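Local coordinates for aspartate aminotransferase (Plasmodium falciparum, PDB 3K7Y), which probably catalyses the reversible, pyridoxal phosphate-dependent transfer of an amino group between L-aspartate and 2-oxoglutarate, giving oxaloacetate and L-glutamate, at residues S78-N83 with Q299-Q304; T100-G105 with H292-L297; K249-Y254 with L308-E313. All coordinates share one frame; numbering follows the deposited sequence.

Contact 1: S78-N83 with Q299-Q304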
loop_
_atom_site.group_PDB
_atom_site.type_symbol
_atom_site.label_atom_id
_atom_site.label_comp_id
_atom_site.label_asym_id
_atom_site.label_seq_id
_atom_site.Cartn_x
_atom_site.Cartn_y
_atom_site.Cartn_z
ATOM N N SER A 78 -2.584 -17.287 -1.698
ATOM C CA SER A 78 -2.271 -17.783 -0.373
ATOM C C SER A 78 -1.861 -19.265 -0.318
ATOM O O SER A 78 -1.380 -19.709 0.721
ATOM C CB SER A 78 -3.373 -17.437 0.642
ATOM O OG SER A 78 -4.410 -18.399 0.647
ATOM N N THR A 79 -2.041 -20.027 -1.403
ATOM C CA THR A 79 -1.530 -21.417 -1.425
ATOM C C THR A 79 -0.268 -21.525 -2.240
ATOM O O THR A 79 0.689 -22.132 -1.789
ATOM C CB THR A 79 -2.552 -22.530 -1.885
ATOM O OG1 THR A 79 -2.976 -22.301 -3.233
ATOM C CG2 THR A 79 -3.773 -22.646 -0.941
ATOM N N LEU A 80 -0.272 -20.943 -3.437
ATOM C CA LEU A 80 0.909 -20.921 -4.299
ATOM C C LEU A 80 2.114 -20.351 -3.566
ATOM O O LEU A 80 3.191 -20.934 -3.575
ATOM C CB LEU A 80 0.641 -20.100 -5.555
ATOM C CG LEU A 80 -0.101 -20.814 -6.671
ATOM C CD1 LEU A 80 -0.684 -19.784 -7.600
ATOM C CD2 LEU A 80 0.821 -21.766 -7.422
ATOM N N THR A 81 1.894 -19.213 -2.917
ATOM C CA THR A 81 2.909 -18.460 -2.193
ATOM C C THR A 81 3.507 -19.267 -1.049
ATOM O O THR A 81 4.721 -19.403 -0.950
ATOM C CB THR A 81 2.300 -17.120 -1.696
ATOM O OG1 THR A 81 2.362 -16.159 -2.754
ATOM C CG2 THR A 81 3.024 -16.577 -0.507
ATOM N N GLN A 82 2.651 -19.825 -0.203
ATOM C CA GLN A 82 3.137 -20.511 0.975
ATOM C C GLN A 82 3.834 -21.828 0.645
ATOM O O GLN A 82 4.602 -22.340 1.457
ATOM C CB GLN A 82 2.052 -20.671 2.032
ATOM C CG GLN A 82 0.790 -21.279 1.533
ATOM C CD GLN A 82 -0.217 -21.520 2.642
ATOM O OE1 GLN A 82 -0.127 -20.925 3.720
ATOM N NE2 GLN A 82 -1.196 -22.397 2.378
ATOM N N ASN A 83 3.598 -22.362 -0.550
ATOM C CA ASN A 83 4.410 -23.481 -1.028
ATOM C C ASN A 83 5.898 -23.126 -0.911
ATOM O O ASN A 83 6.699 -23.908 -0.390
ATOM C CB ASN A 83 4.057 -23.858 -2.476
ATOM C CG ASN A 83 4.731 -25.146 -2.930
ATOM O OD1 ASN A 83 4.095 -26.195 -2.966
ATOM N ND2 ASN A 83 6.023 -25.072 -3.269
ATOM N N GLN A 299 0.015 -16.143 -11.908
ATOM C CA GLN A 299 0.295 -16.600 -13.263
ATOM C C GLN A 299 1.656 -17.286 -13.384
ATOM O O GLN A 299 1.731 -18.435 -13.844
ATOM C CB GLN A 299 0.203 -15.436 -14.249
ATOM C CG GLN A 299 -0.210 -15.848 -15.669
ATOM C CD GLN A 299 -1.723 -15.830 -15.883
ATOM O OE1 GLN A 299 -2.485 -16.415 -15.109
ATOM N NE2 GLN A 299 -2.163 -15.156 -16.939
ATOM N N LEU A 300 2.718 -16.583 -12.978
ATOM C CA LEU A 300 4.070 -17.149 -12.967
ATOM C C LEU A 300 4.098 -18.444 -12.159
ATOM O O LEU A 300 4.301 -19.533 -12.704
ATOM C CB LEU A 300 5.092 -16.151 -12.392
ATOM C CG LEU A 300 6.566 -16.607 -12.336
ATOM C CD1 LEU A 300 7.514 -15.438 -12.503
ATOM C CD2 LEU A 300 6.908 -17.364 -11.052
ATOM N N LEU A 301 3.868 -18.303 -10.856
ATOM C CA LEU A 301 4.017 -19.391 -9.910
ATOM C C LEU A 301 3.130 -20.602 -10.231
ATOM O O LEU A 301 3.521 -21.740 -9.974
ATOM C CB LEU A 301 3.741 -18.880 -8.504
ATOM C CG LEU A 301 4.777 -19.279 -7.464
ATOM C CD1 LEU A 301 4.691 -18.319 -6.269
ATOM C CD2 LEU A 301 4.634 -20.762 -7.035
ATOM N N ASN A 302 1.952 -20.357 -10.807
ATOM C CA ASN A 302 0.970 -21.415 -11.063
ATOM C C ASN A 302 1.236 -22.218 -12.337
ATOM O O ASN A 302 0.678 -23.297 -12.524
ATOM C CB ASN A 302 -0.441 -20.829 -11.088
ATOM C CG ASN A 302 -1.514 -21.886 -11.025
ATOM O OD1 ASN A 302 -1.968 -22.266 -9.948
ATOM N ND2 ASN A 302 -1.934 -22.364 -12.184
ATOM N N ASN A 303 2.093 -21.691 -13.203
ATOM C CA ASN A 303 2.444 -22.369 -14.446
ATOM C C ASN A 303 3.862 -22.956 -14.438
ATOM O O ASN A 303 4.852 -22.239 -14.235
ATOM C CB ASN A 303 2.261 -21.417 -15.619
ATOM C CG ASN A 303 1.343 -21.974 -16.662
ATOM O OD1 ASN A 303 0.192 -21.531 -16.793
ATOM N ND2 ASN A 303 1.826 -22.974 -17.402
ATOM N N GLN A 304 3.949 -24.265 -14.670
ATOM C CA GLN A 304 5.200 -25.000 -14.505
ATOM C C GLN A 304 6.314 -24.473 -15.381
ATOM O O GLN A 304 7.401 -24.184 -14.893
ATOM C CB GLN A 304 4.991 -26.479 -14.779
ATOM C CG GLN A 304 4.226 -27.211 -13.699
ATOM C CD GLN A 304 4.381 -28.722 -13.810
ATOM O OE1 GLN A 304 4.240 -29.310 -14.893
ATOM N NE2 GLN A 304 4.685 -29.362 -12.684
#
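Leu-80 and Leu-301 join two helices of the class I aminotransferase fold, helix 75-86 and the last turn of helix 291-302, in a small, largely apolar interface. They are also where the two backbones come nearest, their CA atoms 6.6 Å apart. Both side chains leave their backbones towards the opposite helix.

Leu-80 does most of the work, and its two methyl branches have different tasks. CD2 lies 4.0 Å from Leu-301 CD2, and the same methyl comes to 3.7 Å from the carbonyl O of Leu-301, resting on backbone as well as side chain. CD1 turns instead to Asn-302, meeting its CB at 3.6 Å. The first torsion sets CG opposite the carbonyl carbon and beside the backbone N (chi1 -82°), and the second (chi2 161°) then spreads the two methyls, CD2 to Leu-301 and CD1 to Asn-302. Asn-302 lies across this fork at about a right angle to the leucine, with CB against the methyls and Asn-302 OD1 alongside Leu-80 CD1. In return, Leu-301 CD2 packs 3.8 Å from Leu-80 O, while Leu-301 CD1 makes a marginal approach to the backbone of Thr-81.

The flanks of helix 75-86 are engaged differently. The CB bond of Thr-81 is directed away from 299-304, and its side chain packs on Phe-247 and on Ala-260 and His-262 of strand 258-264, while Gln-82 touches strand 98-104 through Thr-100. Helix 75-86 is thus placed between the sheet and helix 291-302.

No hydrogen bond joins the two segments. Leucine methyls meeting carbonyl oxygens and an asparagine CB imply an association that rests on shape and van der Waals contact, without a directional bond across it.

Contact 2: T100-G105 with H292-L297. With PLP (pyridoxal-5'-phosphate), chain B.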
loop_
_atom_site.group_PDB
_atom_site.type_symbol
_atom_site.label_atom_id
_atom_site.label_comp_id
_atom_site.label_asym_id
_atom_site.label_seq_id
_atom_site.Cartn_x
_atom_site.Cartn_y
_atom_site.Cartn_z
ATOM N N THR A 100 -2.483 -16.575 5.582
ATOM C CA THR A 100 -1.612 -15.711 4.810
ATOM C C THR A 100 -2.398 -14.619 4.104
ATOM O O THR A 100 -3.581 -14.790 3.805
ATOM C CB THR A 100 -0.724 -16.498 3.827
ATOM O OG1 THR A 100 -0.771 -15.884 2.531
ATOM C CG2 THR A 100 -1.188 -17.951 3.710
ATOM N N ILE A 101 -1.720 -13.502 3.845
ATOM C CA ILE A 101 -2.330 -12.273 3.328
ATOM C C ILE A 101 -1.365 -11.565 2.380
ATOM O O ILE A 101 -0.157 -11.619 2.589
ATOM C CB ILE A 101 -2.705 -11.364 4.506
ATOM C CG1 ILE A 101 -4.177 -11.553 4.827
ATOM C CG2 ILE A 101 -2.388 -9.878 4.247
ATOM C CD1 ILE A 101 -4.508 -11.258 6.241
ATOM N N GLN A 102 -1.891 -10.920 1.340
ATOM C CA GLN A 102 -1.051 -10.213 0.372
ATOM C C GLN A 102 -0.726 -8.801 0.876
ATOM O O GLN A 102 -1.638 -8.039 1.217
ATOM C CB GLN A 102 -1.744 -10.131 -0.987
ATOM C CG GLN A 102 -0.986 -9.304 -2.028
ATOM C CD GLN A 102 -1.749 -9.125 -3.348
ATOM O OE1 GLN A 102 -2.471 -10.021 -3.796
ATOM N NE2 GLN A 102 -1.584 -7.960 -3.970
ATOM N N CYS A 103 0.551 -8.434 0.917
ATOM C CA CYS A 103 0.896 -7.108 1.387
ATOM C C CYS A 103 1.634 -6.305 0.341
ATOM O O CYS A 103 1.865 -6.782 -0.773
ATOM C CB CYS A 103 1.735 -7.208 2.643
ATOM S SG CYS A 103 0.897 -8.125 3.922
ATOM N N ILE A 104 2.023 -5.091 0.707
ATOM C CA ILE A 104 2.736 -4.220 -0.196
ATOM C C ILE A 104 4.250 -4.422 -0.001
ATOM O O ILE A 104 4.946 -3.621 0.647
ATOM C CB ILE A 104 2.244 -2.786 -0.008
ATOM C CG1 ILE A 104 0.797 -2.729 -0.448
ATOM C CG2 ILE A 104 2.986 -1.807 -0.867
ATOM C CD1 ILE A 104 -0.026 -1.837 0.428
ATOM N N GLY A 105 4.747 -5.522 -0.565
ATOM C CA GLY A 105 6.147 -5.878 -0.434
ATOM C C GLY A 105 6.439 -6.409 0.954
ATOM O O GLY A 105 5.520 -6.524 1.783
ATOM N N HIS A 292 -3.337 -6.258 -9.706
ATOM C CA HIS A 292 -2.367 -6.553 -10.758
ATOM C C HIS A 292 -1.223 -7.403 -10.253
ATOM O O HIS A 292 -0.919 -8.445 -10.825
ATOM C CB HIS A 292 -1.806 -5.272 -11.373
ATOM C CG HIS A 292 -0.551 -5.485 -12.165
ATOM N ND1 HIS A 292 -0.560 -5.888 -13.484
ATOM C CD2 HIS A 292 0.754 -5.355 -11.818
ATOM C CE1 HIS A 292 0.681 -5.979 -13.922
ATOM N NE2 HIS A 292 1.497 -5.665 -12.930
ATOM N N THR A 293 -0.582 -6.948 -9.186
ATOM C CA THR A 293 0.594 -7.638 -8.696
ATOM C C THR A 293 0.179 -8.983 -8.125
ATOM O O THR A 293 0.950 -9.920 -8.127
ATOM C CB THR A 293 1.481 -6.760 -7.763
ATOM O OG1 THR A 293 0.805 -6.501 -6.535
ATOM C CG2 THR A 293 1.778 -5.417 -8.423
ATOM N N ASN A 294 -1.072 -9.098 -7.702
ATOM C CA ASN A 294 -1.593 -10.395 -7.303
ATOM C C ASN A 294 -1.634 -11.344 -8.474
ATOM O O ASN A 294 -1.106 -12.444 -8.400
ATOM C CB ASN A 294 -2.991 -10.274 -6.712
ATOM C CG ASN A 294 -3.591 -11.620 -6.366
ATOM O OD1 ASN A 294 -3.763 -12.478 -7.235
ATOM N ND2 ASN A 294 -3.919 -11.814 -5.090
ATOM N N ARG A 295 -2.279 -10.908 -9.550
ATOM C CA ARG A 295 -2.357 -11.677 -10.800
ATOM C C ARG A 295 -0.981 -12.060 -11.392
ATOM O O ARG A 295 -0.753 -13.233 -11.680
ATOM C CB ARG A 295 -3.220 -10.942 -11.833
ATOM C CG ARG A 295 -4.702 -10.825 -11.437
ATOM C CD ARG A 295 -5.476 -9.832 -12.314
ATOM N NE ARG A 295 -6.923 -10.018 -12.187
ATOM C CZ ARG A 295 -7.847 -9.248 -12.761
ATOM N NH1 ARG A 295 -7.500 -8.212 -13.510
ATOM N NH2 ARG A 295 -9.135 -9.517 -12.581
ATOM N N ILE A 296 -0.058 -11.105 -11.552
ATOM C CA ILE A 296 1.297 -11.416 -12.066
ATOM C C ILE A 296 1.912 -12.595 -11.336
ATOM O O ILE A 296 2.521 -13.457 -11.958
ATOM C CB ILE A 296 2.296 -10.235 -11.916
ATOM C CG1 ILE A 296 1.668 -8.905 -12.360
ATOM C CG2 ILE A 296 3.612 -10.514 -12.663
ATOM C CD1 ILE A 296 1.154 -8.877 -13.811
ATOM N N LEU A 297 1.748 -12.623 -10.015
ATOM C CA LEU A 297 2.348 -13.649 -9.171
ATOM C C LEU A 297 1.734 -15.036 -9.349
ATOM O O LEU A 297 2.443 -16.016 -9.583
ATOM C CB LEU A 297 2.294 -13.225 -7.709
ATOM C CG LEU A 297 3.630 -13.515 -7.031
ATOM C CD1 LEU A 297 4.038 -12.350 -6.137
ATOM C CD2 LEU A 297 3.636 -14.863 -6.301
HETATM N N1 PLP B . 13.540 -7.216 4.873
HETATM C C2 PLP B . 14.842 -7.175 4.443
HETATM C C2A PLP B . 15.871 -7.865 5.255
HETATM C C3 PLP B . 15.164 -6.510 3.269
HETATM O O3 PLP B . 16.463 -6.484 2.829
HETATM C C4 PLP B . 14.162 -5.872 2.536
HETATM C C4A PLP B . 14.539 -5.294 1.206
HETATM O O4A PLP B . 14.400 -5.985 0.188
HETATM C C5 PLP B . 12.821 -5.914 2.965
HETATM C C6 PLP B . 12.531 -6.590 4.152
HETATM C C5A PLP B . 11.652 -5.235 2.245
HETATM O O4P PLP B . 11.522 -5.488 0.857
HETATM P P PLP B . 10.427 -4.686 -0.029
HETATM O O1P PLP B . 9.978 -5.501 -1.207
HETATM O O2P PLP B . 11.072 -3.459 -0.617
HETATM O O3P PLP B . 9.248 -4.374 0.866
#
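Gln-102 on strand 98-104 faces Asn-294 on helix 291-302 with their CA atoms 7.7 Å apart, so the backbones stay well separated and side chains must span the gap. The strand is the outermost of the large mixed sheet within this chain, and its backbone pairs with strand 258-264.

The span is made by Gln-102. Its CG lies opposite the backbone N (chi1 175°) and the chain stays extended beyond it, carrying the amide straight out to the helix. There Asn-294 ND2 donates a hydrogen bond to Gln-102 OE1 at 2.6 Å. The donor arrives almost on the line of the carbonyl bond, at a C=O...N angle of 172°, although the hydrogen bond is noticeably bent at the hydrogen, and the two amide planes are turned 41° against each other. Gln-102 NE2 faces Thr-293 OG1, but at 3.8 Å the pair is no more than neighbourly; NE2 instead donates to the backbone O of Val-290. Asn-294 ND2 has its strongest partner in Thr-74 OG1.

The far end of the strand leads to the cofactor: Gly-105 belongs to the pyridoxal phosphate pocket, with its carbonyl C 3.5 Å from O3P of the phosphate. The helix meanwhile borders the dimer interface, where His-292 stacks on His-292 of the second subunit.

Buried polar groups are thus matched rather than avoided. With Gln-102 accepting at OE1 and donating at NE2, its amide has a defined orientation, and Asn-294 is similarly fixed by two acceptors around ND2.

Contact 3: K249-Y254 with L308-E313. With PLP (pyridoxal-5'-phosphate), chain B.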
loop_
_atom_site.group_PDB
_atom_site.type_symbol
_atom_site.label_atom_id
_atom_site.label_comp_id
_atom_site.label_asym_id
_atom_site.label_seq_id
_atom_site.Cartn_x
_atom_site.Cartn_y
_atom_site.Cartn_z
ATOM N N LYS A 249 13.198 -8.965 -4.804
ATOM C CA LYS A 249 14.437 -9.463 -5.424
ATOM C C LYS A 249 14.337 -10.850 -6.094
ATOM O O LYS A 249 14.920 -11.073 -7.153
ATOM C CB LYS A 249 15.590 -9.406 -4.435
ATOM C CG LYS A 249 16.093 -7.990 -4.179
ATOM C CD LYS A 249 15.356 -7.283 -3.029
ATOM C CE LYS A 249 15.952 -5.897 -2.772
ATOM N NZ LYS A 249 15.224 -5.116 -1.732
ATOM N N ASN A 250 13.597 -11.757 -5.454
ATOM C CA ASN A 250 13.195 -13.050 -6.005
ATOM C C ASN A 250 12.742 -13.042 -7.459
ATOM O O ASN A 250 13.303 -13.752 -8.311
ATOM C CB ASN A 250 12.017 -13.581 -5.198
ATOM C CG ASN A 250 12.451 -14.294 -3.962
ATOM O OD1 ASN A 250 13.497 -14.958 -3.945
ATOM N ND2 ASN A 250 11.657 -14.162 -2.897
ATOM N N MET A 251 11.681 -12.275 -7.713
ATOM C CA MET A 251 11.091 -12.150 -9.031
ATOM C C MET A 251 11.559 -10.892 -9.741
ATOM O O MET A 251 11.023 -10.538 -10.787
ATOM C CB MET A 251 9.589 -12.047 -8.889
ATOM C CG MET A 251 8.870 -13.314 -9.025
ATOM S SD MET A 251 8.456 -13.901 -7.410
ATOM C CE MET A 251 7.472 -15.341 -7.851
ATOM N N SER A 252 12.534 -10.197 -9.158
ATOM C CA SER A 252 12.958 -8.878 -9.637
ATOM C C SER A 252 11.791 -7.878 -9.720
ATOM O O SER A 252 11.844 -6.942 -10.524
ATOM C CB SER A 252 13.623 -8.991 -11.007
ATOM O OG SER A 252 12.621 -8.925 -12.023
ATOM N N LEU A 253 10.750 -8.093 -8.910
ATOM C CA LEU A 253 9.562 -7.226 -8.850
ATOM C C LEU A 253 9.756 -6.095 -7.856
ATOM O O LEU A 253 9.177 -6.104 -6.763
ATOM C CB LEU A 253 8.338 -8.014 -8.386
ATOM C CG LEU A 253 7.731 -9.145 -9.197
ATOM C CD1 LEU A 253 6.604 -9.779 -8.390
ATOM C CD2 LEU A 253 7.246 -8.651 -10.542
ATOM N N TYR A 254 10.555 -5.110 -8.211
ATOM C CA TYR A 254 10.878 -4.090 -7.241
ATOM C C TYR A 254 9.688 -3.157 -6.992
ATOM O O TYR A 254 9.041 -3.224 -5.932
ATOM C CB TYR A 254 12.152 -3.361 -7.651
ATOM C CG TYR A 254 13.368 -4.284 -7.657
ATOM C CD1 TYR A 254 14.116 -4.498 -6.498
ATOM C CD2 TYR A 254 13.761 -4.951 -8.814
ATOM C CE1 TYR A 254 15.223 -5.345 -6.499
ATOM C CE2 TYR A 254 14.856 -5.790 -8.821
ATOM C CZ TYR A 254 15.587 -5.983 -7.667
ATOM O OH TYR A 254 16.681 -6.824 -7.686
ATOM N N LEU A 308 9.482 -23.171 -13.473
ATOM C CA LEU A 308 10.733 -23.878 -13.763
ATOM C C LEU A 308 11.737 -23.026 -14.535
ATOM O O LEU A 308 12.940 -23.098 -14.284
ATOM C CB LEU A 308 10.447 -25.184 -14.508
ATOM C CG LEU A 308 9.844 -26.315 -13.665
ATOM C CD1 LEU A 308 8.943 -27.217 -14.505
ATOM C CD2 LEU A 308 10.945 -27.129 -12.960
ATOM N N ASN A 309 11.240 -22.224 -15.472
ATOM C CA ASN A 309 12.087 -21.286 -16.202
ATOM C C ASN A 309 12.597 -20.181 -15.280
ATOM O O ASN A 309 13.721 -19.718 -15.436
ATOM C CB ASN A 309 11.339 -20.707 -17.415
ATOM C CG ASN A 309 12.139 -19.638 -18.170
ATOM O OD1 ASN A 309 13.372 -19.695 -18.270
ATOM N ND2 ASN A 309 11.418 -18.655 -18.717
ATOM N N TRP A 310 11.780 -19.770 -14.312
ATOM C CA TRP A 310 12.214 -18.770 -13.345
ATOM C C TRP A 310 13.215 -19.349 -12.361
ATOM O O TRP A 310 14.335 -18.848 -12.297
ATOM C CB TRP A 310 11.042 -18.127 -12.610
ATOM C CG TRP A 310 11.459 -17.335 -11.385
ATOM C CD1 TRP A 310 12.248 -16.218 -11.352
ATOM C CD2 TRP A 310 11.092 -17.604 -10.026
ATOM N NE1 TRP A 310 12.403 -15.785 -10.057
ATOM C CE2 TRP A 310 11.702 -16.617 -9.225
ATOM C CE3 TRP A 310 10.308 -18.587 -9.407
ATOM C CZ2 TRP A 310 11.553 -16.586 -7.842
ATOM C CZ3 TRP A 310 10.164 -18.557 -8.033
ATOM C CH2 TRP A 310 10.782 -17.564 -7.266
ATOM N N ILE A 311 12.830 -20.391 -11.610
ATOM C CA ILE A 311 13.751 -21.090 -10.678
ATOM C C ILE A 311 15.164 -21.277 -11.250
ATOM O O ILE A 311 16.160 -21.054 -10.544
ATOM C CB ILE A 311 13.236 -22.485 -10.263
ATOM C CG1 ILE A 311 11.945 -22.383 -9.470
ATOM C CG2 ILE A 311 14.281 -23.227 -9.429
ATOM C CD1 ILE A 311 11.148 -23.667 -9.504
ATOM N N LYS A 312 15.233 -21.694 -12.518
ATOM C CA LYS A 312 16.500 -21.860 -13.217
ATOM C C LYS A 312 17.284 -20.548 -13.298
ATOM O O LYS A 312 18.383 -20.477 -12.758
ATOM C CB LYS A 312 16.307 -22.503 -14.602
ATOM C CG LYS A 312 16.253 -24.058 -14.626
ATOM C CD LYS A 312 17.643 -24.712 -14.491
ATOM C CE LYS A 312 17.631 -26.225 -14.802
ATOM N NZ LYS A 312 18.129 -26.618 -16.173
ATOM N N GLU A 313 16.727 -19.517 -13.945
ATOM C CA GLU A 313 17.389 -18.196 -14.024
ATOM C C GLU A 313 17.753 -17.720 -12.614
ATOM O O GLU A 313 18.803 -17.101 -12.404
ATOM C CB GLU A 313 16.504 -17.134 -14.697
ATOM C CG GLU A 313 16.000 -17.420 -16.125
ATOM C CD GLU A 313 14.872 -16.454 -16.555
ATOM O OE1 GLU A 313 13.709 -16.902 -16.737
ATOM O OE2 GLU A 313 15.149 -15.237 -16.691
HETATM N N1 PLP B . 13.540 -7.216 4.873
HETATM C C2 PLP B . 14.842 -7.175 4.443
HETATM C C2A PLP B . 15.871 -7.865 5.255
HETATM C C3 PLP B . 15.164 -6.510 3.269
HETATM O O3 PLP B . 16.463 -6.484 2.829
HETATM C C4 PLP B . 14.162 -5.872 2.536
HETATM C C4A PLP B . 14.539 -5.294 1.206
HETATM O O4A PLP B . 14.400 -5.985 0.188
HETATM C C5 PLP B . 12.821 -5.914 2.965
HETATM C C6 PLP B . 12.531 -6.590 4.152
HETATM C C5A PLP B . 11.652 -5.235 2.245
HETATM O O4P PLP B . 11.522 -5.488 0.857
HETATM P P PLP B . 10.427 -4.686 -0.029
HETATM O O1P PLP B . 9.978 -5.501 -1.207
HETATM O O2P PLP B . 11.072 -3.459 -0.617
HETATM O O3P PLP B . 9.248 -4.374 0.866
#
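Trp-310 reaches from helix 304-335 to Asn-250 and Met-251, and its path can be traced from the helix outward. CB leaves the backbone in the direction of 249-254, and CG stands opposite the backbone N (chi1 166°), which swings the indole out from the helix. Along the five-membered ring, CD1 only skirts the site at 4.1 Å from Asn-250 O, whereas NE1 donates a hydrogen bond to that same oxygen at 2.8 Å. The oxygen lies at the indole edge, close to the ring plane. Seen from the carbonyl, however, the donor stands 38° above the peptide plane, away from the usual lone-pair direction, and the bond is also bent at the hydrogen.

The accepting loop runs between strands 241-246 and 258-264 and includes Lys-249, a residue of the pyridoxal phosphate site. In class I aminotransferases the corresponding lysine carries the cofactor as a Schiff base; in this model the NZ to cofactor distance is too short to interpret. Tyr-68 of the second subunit also hydrogen-bonds Lys-249 NZ. The tryptophan therefore grips the loop one residue beyond the cofactor lysine.

Further out, CZ2 lies 4.0 Å from Asn-250 CB and 4.1 Å from Met-251 SD. The methionine bends at chi2 and crosses the indole at about a right angle. Its SD approaches obliquely in a Met-aromatic contact, 4.6 Å from the centroid of the Trp-310 six-membered ring. Met-251 CE lies over one face, offset toward the rim, as a CH-pi contact, 17° off the ring normal. At the tip, Trp-310 CH2 is 4.0 Å from this methyl and CZ3 4.2 Å. Phe-49 meets the indole edge-to-face, and Leu-300 of helix 291-302 touches both Trp-310 and Met-251.

How the contacts relate
The three contacts illustrate how segments distant in sequence gather on and beside helix 291-302. Contacts 1 and 2, centres about 11 Å apart, share that helix; the centre of contact 3, which uses the next helix, 304-335, lies about 13 Å and 15 Å from theirs. Along the chain, contact 2 nests inside the loop closed by contact 1, whereas contact 3 crosses both. Leu-300 and Leu-297 pack on Met-251, and Thr-81 touches Leu-297, making the three nearly continuous. Contacts 2 and 3 each reach the cofactor and the second subunit, so helices 75-86, 291-302 and 304-335, strand 98-104 and the loop holding Lys-249 together adjoin active site and dimer interface.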